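Local coordinates for TRAP dicarboxylate transporter-DctP subunit (Rhodobacter sphaeroides, PDB 4PE3), which probably captures a small organic acid in the periplasm as the solute-binding subunit of a TRAP transporter and delivers it to the membrane permease, at residues D103-A115 / W316-Y330. Residues are numbered along the deposited sequence; the frame is centred on the assembly and turned at random.
Sequences DPAFGLIANPVGA and WEKVAGQSEMAQKVY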
loop_
_atom_site.group_PDB
_atom_site.type_symbol
_atom_site.label_atom_id
_atom_site.label_comp_id
_atom_site.label_asym_id
_atom_site.label_seq_id
_atom_site.Cartn_x
_atom_site.Cartn_y
_atom_site.Cartn_z
ATOM N N ASP A 103 3.011 -17.241 -2.102
ATOM C CA ASP A 103 3.605 -17.364 -0.778
ATOM C C ASP A 103 2.945 -16.346 0.126
ATOM O O ASP A 103 2.808 -15.182 -0.258
ATOM C CB ASP A 103 5.109 -17.096 -0.828
ATOM C CG ASP A 103 5.820 -17.529 0.440
ATOM O OD1 ASP A 103 5.558 -16.967 1.524
ATOM O OD2 ASP A 103 6.671 -18.437 0.365
ATOM N N PRO A 104 2.515 -16.764 1.330
ATOM C CA PRO A 104 1.849 -15.762 2.180
ATOM C C PRO A 104 2.727 -14.551 2.504
ATOM O O PRO A 104 2.215 -13.504 2.907
ATOM C CB PRO A 104 1.502 -16.524 3.462
ATOM C CG PRO A 104 1.848 -17.970 3.218
ATOM C CD PRO A 104 2.672 -18.077 1.976
ATOM N N ALA A 105 4.039 -14.679 2.351
ATOM C CA ALA A 105 4.936 -13.548 2.561
ATOM C C ALA A 105 4.556 -12.358 1.692
ATOM O O ALA A 105 4.756 -11.207 2.073
ATOM C CB ALA A 105 6.375 -13.951 2.276
ATOM N N PHE A 106 4.056 -12.635 0.490
ATOM C CA PHE A 106 3.692 -11.564 -0.423
ATOM C C PHE A 106 2.581 -10.707 0.167
ATOM O O PHE A 106 2.635 -9.479 0.073
ATOM C CB PHE A 106 3.283 -12.125 -1.796
ATOM C CG PHE A 106 4.447 -12.570 -2.658
ATOM C CD1 PHE A 106 5.262 -11.636 -3.278
ATOM C CD2 PHE A 106 4.727 -13.918 -2.837
ATOM C CE1 PHE A 106 6.332 -12.035 -4.065
ATOM C CE2 PHE A 106 5.787 -14.320 -3.623
ATOM C CZ PHE A 106 6.580 -13.368 -4.247
ATOM N N GLY A 107 1.579 -11.355 0.753
ATOM C CA GLY A 107 0.460 -10.638 1.354
ATOM C C GLY A 107 0.914 -9.814 2.542
ATOM O O GLY A 107 0.495 -8.660 2.741
ATOM N N LEU A 108 1.776 -10.418 3.355
ATOM C CA LEU A 108 2.232 -9.757 4.566
ATOM C C LEU A 108 3.112 -8.531 4.282
ATOM O O LEU A 108 2.897 -7.454 4.841
ATOM C CB LEU A 108 2.949 -10.743 5.503
ATOM C CG LEU A 108 3.461 -10.119 6.795
ATOM C CD1 LEU A 108 2.304 -9.599 7.648
ATOM C CD2 LEU A 108 4.311 -11.110 7.592
ATOM N N ILE A 109 4.093 -8.665 3.396
ATOM C CA ILE A 109 4.938 -7.520 3.094
ATOM C C ILE A 109 4.158 -6.434 2.323
ATOM O O ILE A 109 4.441 -5.242 2.456
ATOM C CB ILE A 109 6.204 -7.918 2.288
ATOM C CG1 ILE A 109 7.240 -6.815 2.406
ATOM C CG2 ILE A 109 5.874 -8.248 0.803
ATOM C CD1 ILE A 109 8.594 -7.201 1.819
ATOM N N ALA A 110 3.155 -6.839 1.547
ATOM C CA ALA A 110 2.442 -5.893 0.697
ATOM C C ALA A 110 1.570 -4.962 1.520
ATOM O O ALA A 110 1.350 -3.797 1.172
ATOM C CB ALA A 110 1.595 -6.623 -0.312
ATOM N N ASN A 111 1.044 -5.458 2.629
ATOM C CA ASN A 111 0.205 -4.619 3.494
ATOM C C ASN A 111 0.149 -5.209 4.887
ATOM O O ASN A 111 -0.810 -5.911 5.239
ATOM C CB ASN A 111 -1.193 -4.474 2.900
ATOM C CG ASN A 111 -1.932 -3.250 3.413
ATOM O OD1 ASN A 111 -1.461 -2.514 4.260
ATOM N ND2 ASN A 111 -3.128 -3.025 2.868
ATOM N N PRO A 112 1.208 -4.986 5.660
ATOM C CA PRO A 112 1.227 -5.500 7.028
ATOM C C PRO A 112 0.349 -4.602 7.881
ATOM O O PRO A 112 0.768 -3.540 8.341
ATOM C CB PRO A 112 2.692 -5.403 7.421
ATOM C CG PRO A 112 3.230 -4.278 6.576
ATOM C CD PRO A 112 2.458 -4.299 5.298
ATOM N N VAL A 113 -0.907 -5.007 7.959
ATOM C CA VAL A 113 -1.975 -4.178 8.496
ATOM C C VAL A 113 -1.569 -3.610 9.842
ATOM O O VAL A 113 -1.178 -4.345 10.745
ATOM C CB VAL A 113 -3.255 -5.023 8.611
ATOM C CG1 VAL A 113 -4.346 -4.253 9.324
ATOM C CG2 VAL A 113 -3.729 -5.481 7.237
ATOM N N GLY A 114 -1.614 -2.294 9.954
ATOM C CA GLY A 114 -1.351 -1.603 11.200
ATOM C C GLY A 114 0.077 -1.112 11.407
ATOM O O GLY A 114 0.380 -0.382 12.345
ATOM N N ALA A 115 0.986 -1.512 10.532
ATOM C CA ALA A 115 2.379 -1.143 10.712
ATOM C C ALA A 115 2.678 0.342 10.524
ATOM O O ALA A 115 3.602 0.867 11.135
ATOM C CB ALA A 115 3.247 -1.940 9.763
ATOM N N TRP A 316 0.104 -10.739 12.474
ATOM C CA TRP A 316 1.262 -10.936 11.587
ATOM C C TRP A 316 1.973 -12.245 11.936
ATOM O O TRP A 316 2.434 -12.952 11.034
ATOM C CB TRP A 316 2.279 -9.796 11.681
ATOM C CG TRP A 316 1.779 -8.398 11.474
ATOM C CD1 TRP A 316 0.621 -7.982 10.855
ATOM C CD2 TRP A 316 2.425 -7.216 11.948
ATOM N NE1 TRP A 316 0.542 -6.624 10.898
ATOM C CE2 TRP A 316 1.624 -6.122 11.574
ATOM C CE3 TRP A 316 3.606 -6.978 12.658
ATOM C CZ2 TRP A 316 1.964 -4.811 11.891
ATOM C CZ3 TRP A 316 3.941 -5.687 12.978
ATOM C CH2 TRP A 316 3.119 -4.609 12.592
ATOM N N GLU A 317 2.075 -12.555 13.230
ATOM C CA GLU A 317 2.820 -13.728 13.674
ATOM C C GLU A 317 2.141 -15.005 13.207
ATOM O O GLU A 317 2.808 -15.985 12.908
ATOM C CB GLU A 317 2.972 -13.739 15.200
ATOM C CG GLU A 317 3.728 -14.969 15.718
ATOM C CD GLU A 317 4.149 -14.844 17.170
ATOM O OE1 GLU A 317 3.458 -14.147 17.940
ATOM O OE2 GLU A 317 5.174 -15.458 17.534
ATOM N N LYS A 318 0.817 -15.006 13.133
ATOM C CA LYS A 318 0.117 -16.176 12.609
ATOM C C LYS A 318 0.469 -16.378 11.152
ATOM O O LYS A 318 0.658 -17.505 10.696
ATOM C CB LYS A 318 -1.395 -16.030 12.762
ATOM C CG LYS A 318 -1.824 -16.028 14.206
ATOM C CD LYS A 318 -3.297 -15.701 14.356
ATOM C CE LYS A 318 -3.686 -15.561 15.813
ATOM N NZ LYS A 318 -5.143 -15.293 15.930
ATOM N N VAL A 319 0.565 -15.285 10.410
ATOM C CA VAL A 319 0.911 -15.381 9.005
ATOM C C VAL A 319 2.368 -15.830 8.879
ATOM O O VAL A 319 2.696 -16.604 7.984
ATOM C CB VAL A 319 0.687 -14.041 8.285
ATOM C CG1 VAL A 319 1.150 -14.129 6.830
ATOM C CG2 VAL A 319 -0.791 -13.638 8.370
ATOM N N ALA A 320 3.221 -15.323 9.760
ATOM C CA ALA A 320 4.641 -15.680 9.768
ATOM C C ALA A 320 4.830 -17.183 9.851
ATOM O O ALA A 320 5.762 -17.704 9.264
ATOM C CB ALA A 320 5.348 -14.994 10.940
ATOM N N GLY A 321 3.964 -17.878 10.581
ATOM C CA GLY A 321 4.109 -19.318 10.752
ATOM C C GLY A 321 3.732 -20.126 9.515
ATOM O O GLY A 321 3.939 -21.344 9.497
ATOM N N GLN A 322 3.203 -19.466 8.482
ATOM C CA GLN A 322 2.667 -20.162 7.312
ATOM C C GLN A 322 3.723 -20.452 6.237
ATOM O O GLN A 322 3.483 -21.261 5.344
ATOM C CB GLN A 322 1.504 -19.378 6.700
ATOM C CG GLN A 322 0.330 -19.178 7.663
ATOM C CD GLN A 322 -0.816 -18.406 7.047
ATOM O OE1 GLN A 322 -0.720 -17.925 5.924
ATOM N NE2 GLN A 322 -1.909 -18.275 7.791
ATOM N N SER A 323 4.875 -19.787 6.306
ATOM C CA SER A 323 5.965 -20.062 5.358
ATOM C C SER A 323 7.279 -19.497 5.855
ATOM O O SER A 323 7.302 -18.589 6.678
ATOM C CB SER A 323 5.680 -19.455 3.977
ATOM O OG SER A 323 6.065 -18.080 3.933
ATOM N N GLU A 324 8.385 -20.036 5.352
ATOM C CA GLU A 324 9.688 -19.552 5.764
ATOM C C GLU A 324 9.866 -18.083 5.424
ATOM O O GLU A 324 10.352 -17.309 6.250
ATOM C CB GLU A 324 10.791 -20.362 5.094
ATOM C CG GLU A 324 12.144 -20.150 5.733
ATOM C CD GLU A 324 13.137 -21.206 5.316
ATOM O OE1 GLU A 324 13.800 -21.023 4.273
ATOM O OE2 GLU A 324 13.232 -22.226 6.014
HETATM N N MSE A 325 9.483 -17.690 4.215
HETATM C CA MSE A 325 9.641 -16.303 3.814
HETATM C C MSE A 325 8.722 -15.369 4.605
HETATM O O MSE A 325 9.076 -14.220 4.877
HETATM C CB MSE A 325 9.386 -16.131 2.315
HETATM C CG MSE A 325 10.541 -16.504 1.426
HETATM SE SE MSE A 325 12.194 -15.634 1.967
HETATM C CE MSE A 325 11.782 -13.820 1.637
ATOM N N ALA A 326 7.543 -15.844 4.985
ATOM C CA ALA A 326 6.659 -14.999 5.784
ATOM C C ALA A 326 7.284 -14.718 7.146
ATOM O O ALA A 326 7.214 -13.593 7.649
ATOM C CB ALA A 326 5.282 -15.633 5.939
ATOM N N GLN A 327 7.932 -15.721 7.728
ATOM C CA GLN A 327 8.615 -15.518 8.990
ATOM C C GLN A 327 9.765 -14.518 8.843
ATOM O O GLN A 327 9.980 -13.668 9.715
ATOM C CB GLN A 327 9.152 -16.843 9.520
ATOM C CG GLN A 327 9.870 -16.710 10.841
ATOM C CD GLN A 327 8.939 -16.416 11.989
ATOM O OE1 GLN A 327 7.941 -17.113 12.196
ATOM N NE2 GLN A 327 9.245 -15.364 12.741
ATOM N N LYS A 328 10.473 -14.584 7.721
ATOM C CA LYS A 328 11.548 -13.639 7.468
ATOM C C LYS A 328 11.015 -12.208 7.295
ATOM O O LYS A 328 11.617 -11.263 7.784
ATOM C CB LYS A 328 12.328 -14.055 6.231
ATOM C CG LYS A 328 13.647 -13.330 6.065
ATOM C CD LYS A 328 14.600 -14.134 5.183
ATOM C CE LYS A 328 15.977 -13.501 5.098
ATOM N NZ LYS A 328 16.620 -13.750 3.780
ATOM N N VAL A 329 9.915 -12.049 6.561
ATOM C CA VAL A 329 9.262 -10.738 6.469
ATOM C C VAL A 329 8.879 -10.244 7.876
ATOM O O VAL A 329 9.196 -9.113 8.264
ATOM C CB VAL A 329 8.025 -10.787 5.557
ATOM C CG1 VAL A 329 7.221 -9.487 5.699
ATOM C CG2 VAL A 329 8.431 -11.044 4.095
ATOM N N TYR A 330 8.203 -11.095 8.640
ATOM C CA TYR A 330 7.805 -10.752 10.010
ATOM C C TYR A 330 8.997 -10.329 10.853
ATOM O O TYR A 330 8.948 -9.303 11.517
ATOM C CB TYR A 330 7.095 -11.931 10.661
ATOM C CG TYR A 330 6.800 -11.725 12.124
ATOM C CD1 TYR A 330 7.727 -12.082 13.097
ATOM C CD2 TYR A 330 5.597 -11.175 12.553
ATOM C CE1 TYR A 330 7.464 -11.899 14.466
ATOM C CE2 TYR A 330 5.328 -10.989 13.903
ATOM C CZ TYR A 330 6.262 -11.351 14.849
ATOM O OH TYR A 330 5.957 -11.179 16.167
HETATM O O HOH W 1 8.671 -19.453 1.977
#
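Helix 104-110 packs on the C-terminal helical hairpin of this solute-binding protein, and the two helix N-caps that meet there, Asp103 and Ser323, are bonded to each other. Ser323 OG donates to Asp103 OD1 (2.7 Å) on its syn side, while Ala105 N takes the anti lone pair of the same oxygen; Ser323 OG in turn accepts from Ala326 N, so one run of hydrogen bonds joins the two caps. A water joins Asp103 OD2 to Met325 N. Ala105 CB lies 3.5 Å from Ala326 N, so the helices start close together. Leu108 is a knob in a hole of Trp316, Val319, Ala326 and Val329; with CG anti to the backbone N (chi1 180°), it sends CD2 to Val329 CG1 (3.8 Å) and CD1 to Trp316 CD1 (4.0 Å). The indole of Trp316 binds the turn 112-115: NE1 donates to Val113 O (2.9 Å), bent to 141°, Pro112 CB lies over one face, and Ala115 CB meets CZ2 (3.8 Å). A leucine in place of Trp316 would probably leave Val113 O without this donor and open a gap beside Ala115. Leu333 and Leu337 also touch the indole. The whole is one leucine knob seated between the hairpin's two arms, with helix 104-110 nearly parallel to 324-330 (19°) and bonded N-caps at one end.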